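Local coordinates for glycoside Hydrolase Family 43_12 (PDB 7JVH), which probably hydrolyses glycosidic bonds of plant cell-wall polysaccharides such as xylan or arabinan, as a family 43 enzyme with a five-bladed beta-propeller and an attached beta-sandwich, at residues I121-I126 with G171-L176; V187-P192 with N200-K205; V236-P241 with C254-T259; G260-E265 with T287-L292. All coordinates share one frame; numbering follows the deposited sequence.

Contact 1 (I121-I126 with G171-L176); sequences IYAPAI and GIDPSL. With GOL (glycerol), chain G.
Tyr122 meets Ile172 and Ala123 meets Asp173, with a glycerol, probably from the crystallisation liquor, lodged between the segments. The tyrosine ring lies under the glycerol, whose C3 stands 3.8 Å above the ring plane toward the rim, while Ile172 comes at the ring obliquely, its CG2 4.1 Å from Tyr122 CD2. In Ile172, CG1 sits between the backbone N and carbonyl carbon (chi1 64°), which leaves CG2 to face the tyrosine and sends CD1 toward the glycerol. Asp173 has a left-handed backbone, and its carboxylate reaches across the gap so that OD1 stands 3.2 Å from Ala123 CB. Glycerol O1 ties the two sides: it accepts from Ala123 N at 2.8 Å in a fairly straight bond (163°) and donates to Asp173 OD1, also at 2.8 Å. Asp63 and Arg334 hold the same glycerol, and Gly240 N binds Asp173 OD2, so each carboxylate oxygen has a hydrogen-bond partner. Farther along, Ala125 CB rests on Pro174 O at 3.3 Å, and Ser175 turns its OG to His242. No hydrogen bond links the segments directly, although they run only 12° apart. Such parallel, side-chain-packed first strands of neighbouring four-stranded sheets are characteristic of a beta-propeller, and the acidic residues gathered here are consistent with the central substrate pocket of family 43 enzymes.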
loop_
_atom_site.group_PDB
_atom_site.type_symbol
_atom_site.label_atom_id
_atom_site.label_comp_id
_atom_site.label_asym_id
_atom_site.label_seq_id
_atom_site.Cartn_x
_atom_site.Cartn_y
_atom_site.Cartn_z
ATOM N N ILE A 121 -1.667 2.696 -9.606
ATOM C CA ILE A 121 -2.472 3.569 -8.745
ATOM C C ILE A 121 -1.613 4.350 -7.749
ATOM O O ILE A 121 -1.081 3.793 -6.793
ATOM C CB ILE A 121 -3.526 2.764 -7.976
ATOM C CG1 ILE A 121 -4.448 2.006 -8.934
ATOM C CG2 ILE A 121 -4.326 3.687 -7.074
ATOM C CD1 ILE A 121 -5.235 2.872 -9.886
ATOM N N TYR A 122 -1.499 5.661 -7.988
ATOM C CA TYR A 122 -0.775 6.582 -7.106
ATOM C C TYR A 122 -1.691 7.046 -5.935
ATOM O O TYR A 122 -2.754 6.460 -5.689
ATOM C CB TYR A 122 -0.207 7.751 -7.925
ATOM C CG TYR A 122 1.132 7.438 -8.584
ATOM C CD1 TYR A 122 1.439 6.142 -9.041
ATOM C CD2 TYR A 122 2.088 8.430 -8.761
ATOM C CE1 TYR A 122 2.661 5.861 -9.644
ATOM C CE2 TYR A 122 3.321 8.134 -9.341
ATOM C CZ TYR A 122 3.597 6.847 -9.784
ATOM O OH TYR A 122 4.820 6.573 -10.337
ATOM N N ALA A 123 -1.246 8.069 -5.199
ATOM C CA ALA A 123 -1.958 8.578 -4.025
ATOM C C ALA A 123 -3.463 8.687 -4.234
ATOM O O ALA A 123 -3.923 9.366 -5.144
ATOM C CB ALA A 123 -1.402 9.923 -3.613
ATOM N N PRO A 124 -4.277 7.984 -3.426
ATOM C CA PRO A 124 -5.726 8.156 -3.444
ATOM C C PRO A 124 -6.184 9.319 -2.563
ATOM O O PRO A 124 -5.494 9.658 -1.594
ATOM C CB PRO A 124 -6.208 6.835 -2.843
ATOM C CG PRO A 124 -5.156 6.472 -1.874
ATOM C CD PRO A 124 -3.853 6.935 -2.481
ATOM N N ALA A 125 -7.321 9.926 -2.920
ATOM C CA ALA A 125 -8.050 10.848 -2.051
ATOM C C ALA A 125 -9.541 10.495 -2.041
ATOM O O ALA A 125 -10.220 10.632 -3.055
ATOM C CB ALA A 125 -7.831 12.287 -2.489
ATOM N N ILE A 126 -10.033 10.008 -0.898
ATOM C CA ILE A 126 -11.454 9.685 -0.711
ATOM C C ILE A 126 -12.166 10.882 -0.049
ATOM O O ILE A 126 -11.550 11.646 0.671
ATOM C CB ILE A 126 -11.642 8.366 0.092
ATOM C CG1 ILE A 126 -13.094 7.877 -0.006
ATOM C CG2 ILE A 126 -11.240 8.525 1.554
ATOM C CD1 ILE A 126 -13.366 6.588 0.735
ATOM N N GLY A 171 -0.244 15.798 -13.946
ATOM C CA GLY A 171 0.299 15.729 -12.606
ATOM C C GLY A 171 -0.373 14.636 -11.796
ATOM O O GLY A 171 -1.132 13.797 -12.336
ATOM N N ILE A 172 -0.113 14.658 -10.481
ATOM C CA ILE A 172 -0.618 13.631 -9.555
ATOM C C ILE A 172 -1.276 14.233 -8.317
ATOM O O ILE A 172 -1.324 15.461 -8.150
ATOM C CB ILE A 172 0.536 12.714 -9.109
ATOM C CG1 ILE A 172 1.585 13.504 -8.305
ATOM C CG2 ILE A 172 1.169 12.046 -10.337
ATOM C CD1 ILE A 172 2.758 12.661 -7.871
ATOM N N ASP A 173 -1.782 13.348 -7.456
ATOM C CA ASP A 173 -2.355 13.678 -6.153
ATOM C C ASP A 173 -3.581 14.568 -6.283
ATOM O O ASP A 173 -3.674 15.601 -5.623
ATOM C CB ASP A 173 -1.300 14.279 -5.234
ATOM C CG ASP A 173 -0.163 13.314 -4.962
ATOM O OD1 ASP A 173 -0.183 12.190 -5.526
ATOM O OD2 ASP A 173 0.764 13.685 -4.194
ATOM N N PRO A 174 -4.571 14.181 -7.114
ATOM C CA PRO A 174 -5.844 14.899 -7.169
ATOM C C PRO A 174 -6.607 14.813 -5.842
ATOM O O PRO A 174 -6.464 13.846 -5.103
ATOM C CB PRO A 174 -6.610 14.136 -8.252
ATOM C CG PRO A 174 -5.990 12.777 -8.273
ATOM C CD PRO A 174 -4.539 13.001 -7.989
ATOM N N SER A 175 -7.427 15.828 -5.565
ATOM C CA SER A 175 -8.231 15.876 -4.347
ATOM C C SER A 175 -9.328 16.920 -4.518
ATOM O O SER A 175 -9.064 18.056 -4.876
ATOM C CB SER A 175 -7.327 16.196 -3.149
ATOM O OG SER A 175 -8.006 16.190 -1.931
ATOM N N LEU A 176 -10.570 16.509 -4.264
ATOM C CA LEU A 176 -11.741 17.356 -4.402
ATOM C C LEU A 176 -12.096 18.020 -3.072
ATOM O O LEU A 176 -11.757 17.508 -2.001
ATOM C CB LEU A 176 -12.931 16.535 -4.878
ATOM C CG LEU A 176 -12.764 15.773 -6.180
ATOM C CD1 LEU A 176 -13.781 14.646 -6.272
ATOM C CD2 LEU A 176 -12.877 16.716 -7.362
HETATM C C1 GOL G . 2.076 9.978 -4.756
HETATM O O1 GOL G . 0.980 9.663 -5.613
HETATM C C2 GOL G . 3.330 9.231 -5.150
HETATM O O2 GOL G . 4.393 9.604 -4.275
HETATM C C3 GOL G . 3.168 7.727 -5.132
HETATM O O3 GOL G . 3.214 7.216 -3.802
#

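Contact 2 (V187-P192 with N200-K205); sequences VHNDAP and NHRCIK
Arg202 reaches across to Asn189: its NH2 donates to Asn189 OD1 at 2.9 Å, in the carbonyl plane on a lone pair, and NE adds a weak, longer bond to the same oxygen. Amide and guanidinium lie almost coplanar, 17° apart. Bends at chi2 and chi3 fold the arginine back over the backbone of Asp190, with Ala191 CB against one guanidinium face. Beside it, Pro192 CG sits centrally over the His201 ring, 3.7 Å from the ring centroid, a CH-pi contact. With an alanine here instead of Arg202, Asn189 OD1 is likely to lose this donor, and the flank of Ala191 its cover. Beneath these side chains runs the antiparallel pairing of strands 184-190 and 203-210, the middle strands of one four-stranded propeller blade. His188 and Lys205 form a hydrogen-bonded pair, as do Asp190 and Cys203. On the face bearing those four residues, Lys205 NZ makes a salt bridge to Asp190 OD2 at 2.8 Å, meeting it on the anti side and well out of the carboxylate plane, while Pro192 CB packs on Cys203 SG at 3.6 Å. In the second shell, Ile238 O accepts from Asn189 ND2, Trp237 packs against Arg202, and Asn226 and Leu196 secure the two nitrogens of His201.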
loop_
_atom_site.group_PDB
_atom_site.type_symbol
_atom_site.label_atom_id
_atom_site.label_comp_id
_atom_site.label_asym_id
_atom_site.label_seq_id
_atom_site.Cartn_x
_atom_site.Cartn_y
_atom_site.Cartn_z
ATOM N N VAL A 187 -7.974 20.145 -6.486
ATOM C CA VAL A 187 -6.600 20.574 -6.349
ATOM C C VAL A 187 -5.694 19.395 -6.674
ATOM O O VAL A 187 -6.049 18.226 -6.433
ATOM C CB VAL A 187 -6.318 21.140 -4.941
ATOM C CG1 VAL A 187 -6.308 20.025 -3.887
ATOM C CG2 VAL A 187 -5.058 21.979 -4.968
ATOM N N HIS A 188 -4.531 19.692 -7.254
ATOM C CA HIS A 188 -3.577 18.653 -7.598
ATOM C C HIS A 188 -2.187 19.227 -7.732
ATOM O O HIS A 188 -2.016 20.450 -7.773
ATOM C CB HIS A 188 -4.016 17.915 -8.871
ATOM C CG HIS A 188 -3.829 18.709 -10.131
ATOM N ND1 HIS A 188 -2.757 18.523 -10.972
ATOM C CD2 HIS A 188 -4.595 19.668 -10.707
ATOM C CE1 HIS A 188 -2.862 19.346 -12.007
ATOM N NE2 HIS A 188 -3.966 20.053 -11.867
ATOM N N ASN A 189 -1.197 18.319 -7.734
ATOM C CA ASN A 189 0.196 18.642 -8.024
ATOM C C ASN A 189 0.342 18.713 -9.548
ATOM O O ASN A 189 -0.368 18.019 -10.268
ATOM C CB ASN A 189 1.116 17.597 -7.355
ATOM C CG ASN A 189 2.442 17.380 -8.084
ATOM O OD1 ASN A 189 2.465 16.837 -9.187
ATOM N ND2 ASN A 189 3.552 17.750 -7.442
ATOM N N ASP A 190 1.238 19.582 -10.019
ATOM C CA ASP A 190 1.529 19.715 -11.442
ATOM C C ASP A 190 2.975 20.160 -11.630
ATOM O O ASP A 190 3.657 20.489 -10.663
ATOM C CB ASP A 190 0.573 20.722 -12.110
ATOM C CG ASP A 190 0.335 20.429 -13.606
ATOM O OD1 ASP A 190 1.030 19.555 -14.190
ATOM O OD2 ASP A 190 -0.551 21.075 -14.202
ATOM N N ALA A 191 3.438 20.148 -12.884
ATOM C CA ALA A 191 4.757 20.661 -13.232
ATOM C C ALA A 191 4.609 22.128 -13.606
ATOM O O ALA A 191 3.571 22.513 -14.142
ATOM C CB ALA A 191 5.369 19.860 -14.373
ATOM N N PRO A 192 5.598 22.990 -13.285
ATOM C CA PRO A 192 5.501 24.414 -13.619
ATOM C C PRO A 192 5.837 24.643 -15.076
ATOM O O PRO A 192 6.578 23.864 -15.649
ATOM C CB PRO A 192 6.583 25.044 -12.739
ATOM C CG PRO A 192 7.609 23.969 -12.621
ATOM C CD PRO A 192 6.857 22.650 -12.601
ATOM N N ASN A 200 12.420 18.792 -9.479
ATOM C CA ASN A 200 11.862 18.833 -8.112
ATOM C C ASN A 200 10.930 20.015 -7.901
ATOM O O ASN A 200 10.083 19.985 -7.017
ATOM C CB ASN A 200 12.956 18.847 -7.016
ATOM C CG ASN A 200 13.714 17.538 -6.914
ATOM O OD1 ASN A 200 13.246 16.492 -7.355
ATOM N ND2 ASN A 200 14.904 17.604 -6.341
ATOM N N HIS A 201 11.100 21.059 -8.716
ATOM C CA HIS A 201 10.181 22.185 -8.704
ATOM C C HIS A 201 8.805 21.718 -9.203
ATOM O O HIS A 201 8.664 21.272 -10.335
ATOM C CB HIS A 201 10.701 23.336 -9.558
ATOM C CG HIS A 201 9.807 24.529 -9.554
ATOM N ND1 HIS A 201 9.975 25.591 -10.413
ATOM C CD2 HIS A 201 8.722 24.819 -8.805
ATOM C CE1 HIS A 201 9.038 26.490 -10.178
ATOM N NE2 HIS A 201 8.268 26.048 -9.205
ATOM N N ARG A 202 7.809 21.809 -8.315
ATOM C CA ARG A 202 6.441 21.437 -8.609
ATOM C C ARG A 202 5.485 22.499 -8.090
ATOM O O ARG A 202 5.905 23.461 -7.430
ATOM C CB ARG A 202 6.139 20.077 -7.971
ATOM C CG ARG A 202 6.876 18.911 -8.620
ATOM C CD ARG A 202 6.690 18.715 -10.122
ATOM N NE ARG A 202 5.457 17.997 -10.431
ATOM C CZ ARG A 202 5.288 17.139 -11.430
ATOM N NH1 ARG A 202 6.284 16.855 -12.282
ATOM N NH2 ARG A 202 4.083 16.602 -11.612
ATOM N N CYS A 203 4.198 22.322 -8.411
ATOM C CA CYS A 203 3.156 23.315 -8.166
ATOM C C CYS A 203 1.910 22.669 -7.644
ATOM O O CYS A 203 1.638 21.510 -7.945
ATOM C CB CYS A 203 2.763 24.006 -9.490
ATOM S SG CYS A 203 4.034 25.060 -10.157
ATOM N N ILE A 204 1.138 23.439 -6.874
ATOM C CA ILE A 204 -0.226 23.090 -6.530
ATOM C C ILE A 204 -1.160 23.954 -7.375
ATOM O O ILE A 204 -1.042 25.180 -7.397
ATOM C CB ILE A 204 -0.534 23.300 -5.041
ATOM C CG1 ILE A 204 0.440 22.492 -4.172
ATOM C CG2 ILE A 204 -1.982 22.942 -4.745
ATOM C CD1 ILE A 204 0.493 21.011 -4.475
ATOM N N LYS A 205 -2.088 23.278 -8.060
ATOM C CA LYS A 205 -3.009 23.878 -8.982
ATOM C C LYS A 205 -4.411 23.542 -8.532
ATOM O O LYS A 205 -4.666 22.430 -8.115
ATOM C CB LYS A 205 -2.768 23.313 -10.385
ATOM C CG LYS A 205 -3.564 24.022 -11.479
ATOM C CD LYS A 205 -3.082 23.646 -12.869
ATOM C CE LYS A 205 -1.701 24.236 -13.150
ATOM N NZ LYS A 205 -1.157 23.784 -14.446
#

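Contact 3 (V236-P241 with C254-T259); sequences VWIEGP and CAEGGT. With GOL (glycerol), chain I.
Glu239 and Ala255 pair at the open end of an antiparallel beta hairpin, strands 239-246 and 249-255, the first two strands of a propeller blade. Backbone bonds run both ways between them: Glu239 N gives to Ala255 O, and Ala255 N returns a more bent bond (132°) to Glu239 O. Beyond the regular pairing, Gly257 N donates to Val236 O at 2.7 Å, in the carbonyl plane. Apolar contacts gather round Cys254, whose CB meets Ile238 CG1 at 3.7 Å and whose SG faces Pro241 CB at 4.0 Å; Glu239 CG lies 4.1 Å from Ala255 CB. Polar contacts pass through a glycerol. Glu239 CG stands between the backbone N and carbonyl carbon (chi1 69°) and the rest of the chain is extended, bringing OE1 within 2.6 Å of glycerol O3, the donor. Asp173 OD2 lies close to that same OE1, so two acidic groups adjoin beside the glycerol, consistent with a family 43 active site. Were Glu239 an alanine, glycerol O3 would probably lose its acceptor and a gap would be likely to open beside Ala255 CB. The ring of Trp237 covers the glycerol, O2 lying 4.0 Å above its plane, and Thr259 N donates to glycerol O1 at 3.1 Å and 162°.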
loop_
_atom_site.group_PDB
_atom_site.type_symbol
_atom_site.label_atom_id
_atom_site.label_comp_id
_atom_site.label_asym_id
_atom_site.label_seq_id
_atom_site.Cartn_x
_atom_site.Cartn_y
_atom_site.Cartn_z
ATOM N N VAL A 236 11.283 20.441 -2.560
ATOM C CA VAL A 236 11.150 19.277 -3.408
ATOM C C VAL A 236 9.709 18.751 -3.431
ATOM O O VAL A 236 9.098 18.560 -2.386
ATOM C CB VAL A 236 12.131 18.168 -2.954
ATOM C CG1 VAL A 236 11.891 16.848 -3.682
ATOM C CG2 VAL A 236 13.567 18.635 -3.120
ATOM N N TRP A 237 9.178 18.549 -4.642
ATOM C CA TRP A 237 7.931 17.823 -4.897
ATOM C C TRP A 237 6.758 18.083 -3.946
ATOM O O TRP A 237 6.180 17.144 -3.402
ATOM C CB TRP A 237 8.221 16.319 -4.958
ATOM C CG TRP A 237 8.517 15.852 -6.346
ATOM C CD1 TRP A 237 9.735 15.768 -6.948
ATOM C CD2 TRP A 237 7.553 15.417 -7.308
ATOM N NE1 TRP A 237 9.588 15.305 -8.230
ATOM C CE2 TRP A 237 8.259 15.072 -8.476
ATOM C CE3 TRP A 237 6.158 15.285 -7.293
ATOM C CZ2 TRP A 237 7.620 14.610 -9.629
ATOM C CZ3 TRP A 237 5.519 14.811 -8.431
ATOM C CH2 TRP A 237 6.254 14.485 -9.588
ATOM N N ILE A 238 6.382 19.354 -3.777
ATOM C CA ILE A 238 5.157 19.686 -3.088
ATOM C C ILE A 238 4.010 18.942 -3.754
ATOM O O ILE A 238 3.850 18.996 -4.965
ATOM C CB ILE A 238 4.877 21.208 -3.016
ATOM C CG1 ILE A 238 3.656 21.476 -2.128
ATOM C CG2 ILE A 238 4.691 21.814 -4.393
ATOM C CD1 ILE A 238 3.771 22.715 -1.271
ATOM N N GLU A 239 3.224 18.231 -2.941
ATOM C CA GLU A 239 2.197 17.332 -3.433
ATOM C C GLU A 239 1.188 17.000 -2.324
ATOM O O GLU A 239 1.084 17.727 -1.343
ATOM C CB GLU A 239 2.861 16.074 -4.032
ATOM C CG GLU A 239 3.530 15.154 -3.031
ATOM C CD GLU A 239 4.448 14.118 -3.693
ATOM O OE1 GLU A 239 4.269 13.804 -4.870
ATOM O OE2 GLU A 239 5.372 13.590 -3.048
ATOM N N GLY A 240 0.416 15.923 -2.524
ATOM C CA GLY A 240 -0.672 15.531 -1.657
ATOM C C GLY A 240 -1.559 16.679 -1.169
ATOM O O GLY A 240 -1.921 16.717 -0.000
ATOM N N PRO A 241 -1.969 17.634 -2.032
ATOM C CA PRO A 241 -2.753 18.788 -1.562
ATOM C C PRO A 241 -4.156 18.394 -1.092
ATOM O O PRO A 241 -4.833 17.626 -1.778
ATOM C CB PRO A 241 -2.855 19.676 -2.815
ATOM C CG PRO A 241 -2.685 18.721 -3.970
ATOM C CD PRO A 241 -1.752 17.637 -3.497
ATOM N N CYS A 254 -0.266 20.189 2.366
ATOM C CA CYS A 254 0.493 19.477 1.351
ATOM C C CYS A 254 1.661 18.741 1.961
ATOM O O CYS A 254 2.182 19.150 2.993
ATOM C CB CYS A 254 1.046 20.470 0.317
ATOM S SG CYS A 254 -0.190 21.512 -0.477
ATOM N N ALA A 255 2.067 17.651 1.309
ATOM C CA ALA A 255 3.356 17.021 1.546
ATOM C C ALA A 255 4.420 17.838 0.814
ATOM O O ALA A 255 4.141 18.384 -0.260
ATOM C CB ALA A 255 3.349 15.573 1.059
ATOM N N GLU A 256 5.624 17.917 1.403
ATOM C CA GLU A 256 6.762 18.649 0.828
ATOM C C GLU A 256 8.073 17.954 1.202
ATOM O O GLU A 256 8.217 17.455 2.314
ATOM C CB GLU A 256 6.780 20.105 1.315
ATOM C CG GLU A 256 7.969 20.929 0.833
ATOM C CD GLU A 256 8.014 22.333 1.408
ATOM O OE1 GLU A 256 7.091 23.136 1.146
ATOM O OE2 GLU A 256 8.993 22.654 2.104
ATOM N N GLY A 257 9.012 17.926 0.252
ATOM C CA GLY A 257 10.313 17.308 0.417
ATOM C C GLY A 257 10.545 15.938 -0.209
ATOM O O GLY A 257 11.663 15.428 -0.155
ATOM N N GLY A 258 9.512 15.331 -0.791
ATOM C CA GLY A 258 9.645 14.017 -1.407
ATOM C C GLY A 258 9.266 12.911 -0.454
ATOM O O GLY A 258 9.270 13.135 0.761
ATOM N N THR A 259 8.862 11.747 -0.981
ATOM C CA THR A 259 8.373 10.667 -0.131
ATOM C C THR A 259 9.514 9.833 0.473
ATOM O O THR A 259 9.244 8.747 1.046
ATOM C CB THR A 259 7.357 9.715 -0.840
ATOM O OG1 THR A 259 6.455 10.458 -1.647
ATOM C CG2 THR A 259 6.568 8.967 0.246
HETATM C C1 GOL I . 9.142 11.621 -5.412
HETATM O O1 GOL I . 9.243 11.957 -4.032
HETATM C C2 GOL I . 7.773 11.067 -5.745
HETATM O O2 GOL I . 7.527 11.202 -7.144
HETATM C C3 GOL I . 6.662 11.730 -4.964
HETATM O O3 GOL I . 5.389 11.525 -5.573
#

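Contact 4 (G260-E265 with T287-L292); sequences GDWHSE and TQRHFL
Trp262 and Arg289 face each other from two type I beta turns, Gly260-His263 and Gln288-Phe291, on segments whose touching parts run 134° apart. The indole and guanidinium are laid nearly flat on one another, planes 13° apart and centres 4.0 Å apart, a stacked cation-pi pair. Arg289 CG starts between the backbone N and carbonyl carbon (chi1 72°), and the chain then runs extended to NE, carrying CD over the indole; CD lies 3.6 Å from the centroid of the five-membered ring, a CH-pi contact. At the far end NH1 donates to Trp262 O at 2.9 Å, with the oxygen in the guanidinium plane, so one residue supplies both the aromatic surface and the acceptor that fixes the rotation of the group. Ser264 CB covers the opposite guanidinium face, 3.4 Å from NH1, while Ser264 OG is bonded to Glu256 O. The two loops belong to the connections of the propeller: 260-265 joins strands 249-255 and 265-270 within a blade, and 287-292 leads from that blade's last strand, 278-279, to strand 300-308 of the next. Thr287 ties them more deeply. Its OG1 donates to His263 O at 2.8 Å, in the carbonyl plane, and accepts from Arg289 N at 3.0 Å, an ST turn that sets the start of the arginine. Trp301 holds both Asp261 OD1 and His263 ND1 from strand 300-308. On the exposed side, His290 CE1 approaches Trp262 CH2 obliquely at 4.0 Å.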
loop_
_atom_site.group_PDB
_atom_site.type_symbol
_atom_site.label_atom_id
_atom_site.label_comp_id
_atom_site.label_asym_id
_atom_site.label_seq_id
_atom_site.Cartn_x
_atom_site.Cartn_y
_atom_site.Cartn_z
ATOM N N GLY A 260 10.753 10.352 0.405
ATOM C CA GLY A 260 11.890 9.765 1.094
ATOM C C GLY A 260 12.354 10.564 2.309
ATOM O O GLY A 260 11.537 11.079 3.089
ATOM N N ASP A 261 13.682 10.688 2.441
ATOM C CA ASP A 261 14.360 11.283 3.595
ATOM C C ASP A 261 13.907 12.656 4.063
ATOM O O ASP A 261 14.034 12.975 5.245
ATOM C CB ASP A 261 15.871 11.339 3.327
ATOM C CG ASP A 261 16.530 10.005 3.524
ATOM O OD1 ASP A 261 15.802 8.990 3.604
ATOM O OD2 ASP A 261 17.772 9.976 3.624
ATOM N N TRP A 262 13.411 13.478 3.139
ATOM C CA TRP A 262 13.066 14.862 3.457
ATOM C C TRP A 262 11.549 15.081 3.537
ATOM O O TRP A 262 11.085 16.224 3.514
ATOM C CB TRP A 262 13.736 15.821 2.460
ATOM C CG TRP A 262 14.191 17.073 3.098
ATOM C CD1 TRP A 262 13.741 18.339 2.846
ATOM C CD2 TRP A 262 15.162 17.192 4.141
ATOM N NE1 TRP A 262 14.377 19.242 3.662
ATOM C CE2 TRP A 262 15.254 18.573 4.470
ATOM C CE3 TRP A 262 15.969 16.272 4.829
ATOM C CZ2 TRP A 262 16.122 19.054 5.456
ATOM C CZ3 TRP A 262 16.837 16.749 5.810
ATOM C CH2 TRP A 262 16.896 18.130 6.126
ATOM N N HIS A 263 10.791 13.984 3.700
ATOM C CA HIS A 263 9.331 14.043 3.728
ATOM C C HIS A 263 8.870 14.912 4.903
ATOM O O HIS A 263 9.537 14.998 5.945
ATOM C CB HIS A 263 8.727 12.633 3.825
ATOM C CG HIS A 263 7.409 12.466 3.122
ATOM N ND1 HIS A 263 6.571 11.389 3.356
ATOM C CD2 HIS A 263 6.786 13.221 2.186
ATOM C CE1 HIS A 263 5.494 11.486 2.599
ATOM N NE2 HIS A 263 5.602 12.588 1.874
ATOM N N SER A 264 7.733 15.583 4.708
ATOM C CA SER A 264 7.139 16.453 5.723
ATOM C C SER A 264 5.750 16.829 5.270
ATOM O O SER A 264 5.354 16.510 4.164
ATOM C CB SER A 264 7.957 17.728 5.893
ATOM O OG SER A 264 7.665 18.575 4.823
ATOM N N GLU A 265 5.008 17.514 6.136
ATOM C CA GLU A 265 3.718 18.081 5.793
ATOM C C GLU A 265 3.717 19.532 6.231
ATOM O O GLU A 265 4.196 19.856 7.313
ATOM C CB GLU A 265 2.583 17.333 6.465
ATOM C CG GLU A 265 1.232 17.619 5.830
ATOM C CD GLU A 265 0.950 16.794 4.596
ATOM O OE1 GLU A 265 1.790 15.928 4.215
ATOM O OE2 GLU A 265 -0.130 16.996 4.018
ATOM N N THR A 287 7.132 15.976 10.570
ATOM C CA THR A 287 8.310 15.400 9.917
ATOM C C THR A 287 9.155 14.603 10.907
ATOM O O THR A 287 9.045 14.791 12.101
ATOM C CB THR A 287 9.210 16.482 9.285
ATOM O OG1 THR A 287 10.259 15.858 8.538
ATOM C CG2 THR A 287 9.820 17.400 10.348
ATOM N N GLN A 288 9.992 13.717 10.368
ATOM C CA GLN A 288 11.039 13.035 11.113
ATOM C C GLN A 288 12.428 13.291 10.536
ATOM O O GLN A 288 13.404 12.714 11.014
ATOM C CB GLN A 288 10.770 11.537 11.112
ATOM C CG GLN A 288 9.508 11.115 11.850
ATOM C CD GLN A 288 9.585 11.376 13.347
ATOM O OE1 GLN A 288 10.162 10.589 14.121
ATOM N NE2 GLN A 288 9.032 12.506 13.757
ATOM N N ARG A 289 12.517 14.188 9.538
ATOM C CA ARG A 289 13.691 14.288 8.679
ATOM C C ARG A 289 14.977 14.753 9.353
ATOM O O ARG A 289 16.072 14.410 8.908
ATOM C CB ARG A 289 13.376 15.153 7.459
ATOM C CG ARG A 289 13.229 16.646 7.731
ATOM C CD ARG A 289 12.562 17.239 6.496
ATOM N NE ARG A 289 12.274 18.644 6.662
ATOM C CZ ARG A 289 11.525 19.371 5.835
ATOM N NH1 ARG A 289 11.002 18.819 4.742
ATOM N NH2 ARG A 289 11.309 20.669 6.101
ATOM N N HIS A 290 14.847 15.497 10.454
ATOM C CA HIS A 290 15.995 15.986 11.217
ATOM C C HIS A 290 16.590 15.002 12.246
ATOM O O HIS A 290 17.363 15.406 13.097
ATOM C CB HIS A 290 15.613 17.305 11.894
ATOM C CG HIS A 290 15.105 18.341 10.939
ATOM N ND1 HIS A 290 15.919 18.951 10.010
ATOM C CD2 HIS A 290 13.873 18.875 10.769
ATOM C CE1 HIS A 290 15.207 19.805 9.296
ATOM N NE2 HIS A 290 13.964 19.782 9.738
ATOM N N PHE A 291 16.239 13.713 12.137
ATOM C CA PHE A 291 16.764 12.639 12.998
ATOM C C PHE A 291 17.575 11.630 12.165
ATOM O O PHE A 291 17.158 11.240 11.091
ATOM C CB PHE A 291 15.603 11.905 13.707
ATOM C CG PHE A 291 14.586 12.822 14.346
ATOM C CD1 PHE A 291 14.987 13.962 15.029
ATOM C CD2 PHE A 291 13.238 12.539 14.277
ATOM C CE1 PHE A 291 14.055 14.832 15.585
ATOM C CE2 PHE A 291 12.298 13.387 14.852
ATOM C CZ PHE A 291 12.696 14.540 15.508
ATOM N N LEU A 292 18.762 11.269 12.653
ATOM C CA LEU A 292 19.609 10.173 12.101
ATOM C C LEU A 292 20.240 9.475 13.310
ATOM O O LEU A 292 21.330 9.843 13.762
ATOM C CB LEU A 292 20.702 10.743 11.205
ATOM C CG LEU A 292 21.855 9.868 10.704
ATOM C CD1 LEU A 292 21.371 8.463 10.343
ATOM C CD2 LEU A 292 22.536 10.543 9.501
#

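The four contacts follow one another along the chain, all inside the glycoside hydrolase family 43 region. Contact 1 bridges the first strands of two neighbouring blades; contact 2 lies in the second of these blades, where strand 184-190 pairs with 175-178. Contact 3 opens the next blade, and contact 4 joins a loop inside that blade to the connection leading to the following one. Centres of contacts 2 and 3 are about 9 Å apart, those of 1 and 3, and of 3 and 4, about 12 Å, whereas 1 and 4 are about 22 Å apart and do not touch. Contact 3 touches each of the other three. Contacts 1 and 3 together line the probable substrate pocket; contact 4 lies on more exposed loops beyond contact 3.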